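Local coordinates for putative transcriptional regulator protein (Vibrio parahaemolyticus, PDB 3ER6) that probably acts as a sequence-specific DNA-binding transcription regulator of the AraC type, this chain holding its DJ-1/PfpI-like domain rather than the DNA-binding part, at residues 117-122 against 143-148; 137-142 against 149-154. The protein carries 1 engineered substitution. All coordinates share one frame; numbering follows the deposited sequence.

Both contacts involve helix 136-145 in the DJ-1/PfpI-like domain, and their centres lie about 8 Å apart. Interaction 1 fits the end of this helix, with the turn that follows, against helix 117-124; interaction 2 packs its earlier turns against the short strand 150-151. The segments alternate along the chain, and the two contacts meet directly. The Ala122 methyl CB lies 3.5 Å from Ile149 CD1 and 3.8 Å from Phe142 CZ, while Phe119 CZ comes 3.6 Å from the backbone N of Phe142. These contacts, mostly between apolar side chains, tie the helix both to helix 117-124, which lies against the main sheet, and to a peripheral two-stranded sheet.

Interaction 1: 117-122 against 143-148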
loop_
_atom_site.group_PDB
_atom_site.type_symbol
_atom_site.label_atom_id
_atom_site.label_comp_id
_atom_site.label_asym_id
_atom_site.label_seq_id
_atom_site.Cartn_x
_atom_site.Cartn_y
_atom_site.Cartn_z
ATOM N N GLY A 117 8.342 -11.641 -0.553
ATOM C CA GLY A 117 7.528 -12.819 -0.993
ATOM C C GLY A 117 8.239 -13.548 -2.131
ATOM O O GLY A 117 8.047 -14.786 -2.325
ATOM N N ILE A 118 9.064 -12.827 -2.888
ATOM C CA ILE A 118 9.857 -13.493 -3.950
ATOM C C ILE A 118 10.805 -14.598 -3.383
ATOM O O ILE A 118 10.982 -15.656 -4.016
ATOM C CB ILE A 118 10.593 -12.480 -4.899
ATOM C CG1 ILE A 118 9.560 -11.654 -5.667
ATOM C CG2 ILE A 118 11.566 -13.257 -5.899
ATOM C CD1 ILE A 118 10.074 -10.351 -6.193
ATOM N N PHE A 119 11.338 -14.383 -2.183
ATOM C CA PHE A 119 12.213 -15.356 -1.542
ATOM C C PHE A 119 11.403 -16.644 -1.267
ATOM O O PHE A 119 11.971 -17.753 -1.298
ATOM C CB PHE A 119 12.781 -14.824 -0.208
ATOM C CG PHE A 119 13.916 -13.845 -0.367
ATOM C CD1 PHE A 119 13.704 -12.576 -0.923
ATOM C CD2 PHE A 119 15.214 -14.191 0.057
ATOM C CE1 PHE A 119 14.759 -11.677 -1.054
ATOM C CE2 PHE A 119 16.265 -13.292 -0.099
ATOM C CZ PHE A 119 16.030 -12.037 -0.638
ATOM N N VAL A 120 10.114 -16.505 -0.939
ATOM C CA VAL A 120 9.243 -17.665 -0.709
ATOM C C VAL A 120 9.063 -18.508 -1.990
ATOM O O VAL A 120 9.238 -19.756 -1.990
ATOM C CB VAL A 120 7.842 -17.243 -0.167
ATOM C CG1 VAL A 120 6.975 -18.482 0.093
ATOM C CG2 VAL A 120 7.986 -16.395 1.127
ATOM N N VAL A 121 8.740 -17.846 -3.099
ATOM C CA VAL A 121 8.591 -18.624 -4.353
ATOM C C VAL A 121 9.986 -19.211 -4.800
ATOM O O VAL A 121 10.034 -20.319 -5.334
ATOM C CB VAL A 121 7.917 -17.816 -5.508
ATOM C CG1 VAL A 121 6.534 -17.373 -5.094
ATOM C CG2 VAL A 121 8.755 -16.638 -5.879
ATOM N N ALA A 122 11.087 -18.490 -4.556
ATOM C CA ALA A 122 12.438 -19.053 -4.848
ATOM C C ALA A 122 12.652 -20.335 -4.078
ATOM O O ALA A 122 12.930 -21.378 -4.682
ATOM C CB ALA A 122 13.573 -18.036 -4.564
ATOM N N GLY A 143 21.087 -13.269 -3.717
ATOM C CA GLY A 143 22.272 -13.909 -4.330
ATOM C C GLY A 143 22.970 -14.924 -3.429
ATOM O O GLY A 143 23.430 -15.949 -3.901
ATOM N N GLU A 144 23.059 -14.641 -2.138
ATOM C CA GLU A 144 23.650 -15.581 -1.181
ATOM C C GLU A 144 22.808 -16.839 -1.024
ATOM O O GLU A 144 23.325 -17.959 -1.053
ATOM C CB GLU A 144 23.844 -14.902 0.171
ATOM C CG GLU A 144 24.719 -13.652 0.096
ATOM C CD GLU A 144 26.131 -13.933 -0.474
ATOM O OE1 GLU A 144 27.072 -14.050 0.348
ATOM O OE2 GLU A 144 26.319 -14.021 -1.723
ATOM N N LEU A 145 21.484 -16.680 -0.939
ATOM C CA LEU A 145 20.600 -17.844 -0.732
ATOM C C LEU A 145 20.303 -18.677 -1.971
ATOM O O LEU A 145 20.089 -19.903 -1.874
ATOM C CB LEU A 145 19.288 -17.394 -0.006
ATOM C CG LEU A 145 19.541 -16.599 1.279
ATOM C CD1 LEU A 145 18.222 -16.031 1.910
ATOM C CD2 LEU A 145 20.237 -17.501 2.254
ATOM N N PHE A 146 20.180 -18.005 -3.120
ATOM C CA PHE A 146 19.765 -18.640 -4.353
ATOM C C PHE A 146 20.774 -18.294 -5.445
ATOM O O PHE A 146 20.418 -17.658 -6.452
ATOM C CB PHE A 146 18.343 -18.170 -4.754
ATOM C CG PHE A 146 17.323 -18.359 -3.642
ATOM C CD1 PHE A 146 16.848 -19.635 -3.314
ATOM C CD2 PHE A 146 16.903 -17.255 -2.875
ATOM C CE1 PHE A 146 15.951 -19.817 -2.243
ATOM C CE2 PHE A 146 16.014 -17.412 -1.798
ATOM C CZ PHE A 146 15.544 -18.702 -1.474
ATOM N N PRO A 147 22.045 -18.718 -5.273
ATOM C CA PRO A 147 22.990 -18.284 -6.299
ATOM C C PRO A 147 22.678 -18.948 -7.619
ATOM O O PRO A 147 23.130 -18.462 -8.652
ATOM C CB PRO A 147 24.368 -18.723 -5.747
ATOM C CG PRO A 147 24.024 -19.891 -4.845
ATOM C CD PRO A 147 22.687 -19.432 -4.183
ATOM N N GLU A 148 21.850 -20.003 -7.595
ATOM C CA GLU A 148 21.440 -20.684 -8.846
ATOM C C GLU A 148 20.323 -19.952 -9.600
ATOM O O GLU A 148 19.956 -20.330 -10.709
ATOM C CB GLU A 148 21.001 -22.126 -8.555
ATOM C CG GLU A 148 19.645 -22.326 -7.790
ATOM C CD GLU A 148 19.691 -22.033 -6.283
ATOM O OE1 GLU A 148 20.755 -21.584 -5.764
ATOM O OE2 GLU A 148 18.641 -22.246 -5.616
#
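Helix 117-124, which directly follows strand 110-114 of the main sheet, is met by the C-terminal end of helix 136-145 and the residue just beyond it, Phe119 and Ala122 facing Leu145 and Phe146. At the heart of the contact is a CH-pi interaction: the Ala122 methyl CB stands 3.5 Å from the centroid of the Phe146 ring and only 3° off its normal, almost equidistant from all six carbons. The opposite face of this ring is covered toward its rim by CB of its own neighbour Leu145, so the ring is clasped between two aliphatic carbons.

Phe119 CD2 reaches the edge of the Phe146 ring, 3.8 Å from CE2, the two side chains meeting at a slant. Nearby, Phe146 CZ touches the backbone oxygen of Phe119 at 3.7 Å. Leu145 runs at about a right angle to Phe119 and places CD1 in the plane of its ring, 3.9 Å from CE2.

Phe146 is the first residue to leave helical conformation, and its CG lies anti to the carbonyl carbon (chi1 -54°), directing the ring back to helix 117-124 as the chain turns away. Phe142 completes an aromatic cluster, edge-to-face with Phe119 and at about 45° to Phe146. Helix 117-124 probably corresponds to the helix after the nucleophile elbow in DJ-1/PfpI and related glutamine amidotransferase folds, without implying catalysis here.

Interaction 2: 137-142 against 149-154; sequences YFAHLF and IMLMTE
Helix segment 137-142 and segment 149-154 run past each other in opposite senses, with CA atoms 8.0 Å apart at Ala139 and Leu151 and 8.5 Å apart at Phe142 and Ile149. The extended chain directs the side chains of Ile149 and Leu151 to the helix and that of the intervening Met150 away from it, so alternate residues build the interface.

Leu151 bridges one turn of the helix with its two methyl branches. CD1 rests against the start of that turn, 3.7 Å from the backbone oxygen of Ala139 and 3.9 Å from its CB. CD2 packs obliquely on the Phe142 ring, 3.6 Å from CD2 of that residue. The ring reaches the strand because its CG is anti to the backbone N (chi1 -166°), which swings it out from the helix so that its CD2-CE2 side meets both Leu151 and Ile149. Ile149 crosses the aromatic side chain at about a right angle: its CG2 branch meets the ring edge in plane, 3.7 Å from CE2, while its CD1 end approaches CZ at 4.0 Å. The side chains that meet here are all apolar.

Strand 150-151 pairs in parallel with strand 131-132, Met150 bonding through its backbone to Asn130 and Ala132, so that helix 136-145 is the connection of a beta-alpha-beta unit. Ala132 adds to the packing on Phe142 and Ile149 from the first strand, whereas at the opposite end of the helix segment Tyr137 packs on Gln194 of the second subunit. Helix 117-124 borders the unit through Phe119 and Ala122, between it and the main sheet.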
loop_
_atom_site.group_PDB
_atom_site.type_symbol
_atom_site.label_atom_id
_atom_site.label_comp_id
_atom_site.label_asym_id
_atom_site.label_seq_id
_atom_site.Cartn_x
_atom_site.Cartn_y
_atom_site.Cartn_z
ATOM N N TYR A 137 17.786 -3.378 -2.095
ATOM C CA TYR A 137 17.975 -3.554 -0.658
ATOM C C TYR A 137 18.228 -5.048 -0.311
ATOM O O TYR A 137 19.100 -5.367 0.518
ATOM C CB TYR A 137 16.799 -2.993 0.154
ATOM C CG TYR A 137 17.148 -2.980 1.619
ATOM C CD1 TYR A 137 18.144 -2.149 2.089
ATOM C CD2 TYR A 137 16.544 -3.849 2.512
ATOM C CE1 TYR A 137 18.494 -2.134 3.417
ATOM C CE2 TYR A 137 16.903 -3.862 3.833
ATOM C CZ TYR A 137 17.878 -3.000 4.278
ATOM O OH TYR A 137 18.242 -3.015 5.587
ATOM N N PHE A 138 17.497 -5.963 -0.945
ATOM C CA PHE A 138 17.700 -7.380 -0.648
ATOM C C PHE A 138 18.376 -8.231 -1.758
ATOM O O PHE A 138 18.425 -9.461 -1.648
ATOM C CB PHE A 138 16.404 -8.038 -0.117
ATOM C CG PHE A 138 16.155 -7.762 1.364
ATOM C CD1 PHE A 138 17.135 -8.071 2.309
ATOM C CD2 PHE A 138 14.970 -7.207 1.813
ATOM C CE1 PHE A 138 16.950 -7.830 3.646
ATOM C CE2 PHE A 138 14.787 -6.949 3.149
ATOM C CZ PHE A 138 15.778 -7.252 4.069
ATOM N N ALA A 139 18.907 -7.592 -2.806
ATOM C CA ALA A 139 19.468 -8.363 -3.919
ATOM C C ALA A 139 20.702 -9.187 -3.533
ATOM O O ALA A 139 20.884 -10.339 -4.003
ATOM C CB ALA A 139 19.807 -7.474 -5.132
ATOM N N HIS A 140 21.561 -8.610 -2.686
ATOM C CA HIS A 140 22.726 -9.368 -2.222
ATOM C C HIS A 140 22.318 -10.668 -1.507
ATOM O O HIS A 140 22.806 -11.747 -1.808
ATOM C CB HIS A 140 23.600 -8.529 -1.288
ATOM C CG HIS A 140 24.797 -9.281 -0.799
ATOM N ND1 HIS A 140 25.903 -9.518 -1.595
ATOM C CD2 HIS A 140 25.034 -9.919 0.372
ATOM C CE1 HIS A 140 26.782 -10.239 -0.920
ATOM N NE2 HIS A 140 26.277 -10.498 0.273
ATOM N N LEU A 141 21.409 -10.548 -0.547
ATOM C CA LEU A 141 20.952 -11.713 0.205
ATOM C C LEU A 141 20.346 -12.756 -0.722
ATOM O O LEU A 141 20.661 -13.949 -0.607
ATOM C CB LEU A 141 19.975 -11.305 1.312
ATOM C CG LEU A 141 19.415 -12.439 2.187
ATOM C CD1 LEU A 141 20.531 -13.156 2.965
ATOM C CD2 LEU A 141 18.392 -11.883 3.184
ATOM N N PHE A 142 19.482 -12.321 -1.637
ATOM C CA PHE A 142 18.910 -13.258 -2.615
ATOM C C PHE A 142 20.052 -14.007 -3.338
ATOM O O PHE A 142 19.982 -15.220 -3.560
ATOM C CB PHE A 142 18.088 -12.531 -3.651
ATOM C CG PHE A 142 17.219 -13.441 -4.465
ATOM C CD1 PHE A 142 15.930 -13.728 -4.040
ATOM C CD2 PHE A 142 17.691 -14.015 -5.645
ATOM C CE1 PHE A 142 15.115 -14.579 -4.775
ATOM C CE2 PHE A 142 16.881 -14.857 -6.395
ATOM C CZ PHE A 142 15.571 -15.139 -5.929
ATOM N N ILE A 149 19.775 -18.916 -8.976
ATOM C CA ILE A 149 18.745 -18.115 -9.636
ATOM C C ILE A 149 19.384 -16.829 -10.196
ATOM O O ILE A 149 19.992 -16.051 -9.464
ATOM C CB ILE A 149 17.566 -17.801 -8.703
ATOM C CG1 ILE A 149 16.953 -19.111 -8.180
ATOM C CG2 ILE A 149 16.514 -16.894 -9.452
ATOM C CD1 ILE A 149 15.838 -18.935 -7.128
ATOM N N MET A 150 19.284 -16.624 -11.494
ATOM C CA MET A 150 19.826 -15.419 -12.087
ATOM C C MET A 150 18.908 -14.233 -11.829
ATOM O O MET A 150 17.743 -14.276 -12.198
ATOM C CB MET A 150 19.958 -15.614 -13.594
ATOM C CG MET A 150 20.711 -14.483 -14.371
ATOM S SD MET A 150 20.626 -14.809 -16.180
ATOM C CE MET A 150 21.019 -13.176 -16.803
ATOM N N LEU A 151 19.429 -13.169 -11.228
ATOM C CA LEU A 151 18.661 -11.932 -11.064
ATOM C C LEU A 151 18.700 -11.096 -12.344
ATOM O O LEU A 151 19.795 -10.808 -12.894
ATOM C CB LEU A 151 19.210 -11.105 -9.908
ATOM C CG LEU A 151 18.913 -11.554 -8.481
ATOM C CD1 LEU A 151 19.551 -10.538 -7.490
ATOM C CD2 LEU A 151 17.332 -11.626 -8.251
ATOM N N MET A 152 17.531 -10.686 -12.808
ATOM C CA MET A 152 17.422 -9.908 -14.011
ATOM C C MET A 152 17.485 -8.472 -13.546
ATOM O O MET A 152 16.493 -7.887 -13.112
ATOM C CB MET A 152 16.121 -10.235 -14.695
ATOM C CG MET A 152 16.030 -11.716 -15.035
ATOM S SD MET A 152 17.461 -12.378 -15.980
ATOM C CE MET A 152 17.028 -11.686 -17.540
ATOM N N THR A 153 18.680 -7.911 -13.598
ATOM C CA THR A 153 18.956 -6.718 -12.852
ATOM C C THR A 153 18.358 -5.434 -13.466
ATOM O O THR A 153 18.357 -4.389 -12.826
ATOM C CB THR A 153 20.473 -6.575 -12.619
ATOM O OG1 THR A 153 20.703 -5.583 -11.618
ATOM C CG2 THR A 153 21.164 -6.169 -13.884
ATOM N N GLU A 154 17.855 -5.507 -14.687
ATOM C CA GLU A 154 17.225 -4.342 -15.267
ATOM C C GLU A 154 15.698 -4.476 -15.385
ATOM O O GLU A 154 15.089 -3.768 -16.177
ATOM C CB GLU A 154 17.811 -4.084 -16.648
ATOM C CG GLU A 154 19.312 -3.789 -16.639
ATOM C CD GLU A 154 19.871 -3.887 -18.040
ATOM O OE1 GLU A 154 19.588 -4.921 -18.707
ATOM O OE2 GLU A 154 20.551 -2.925 -18.486
#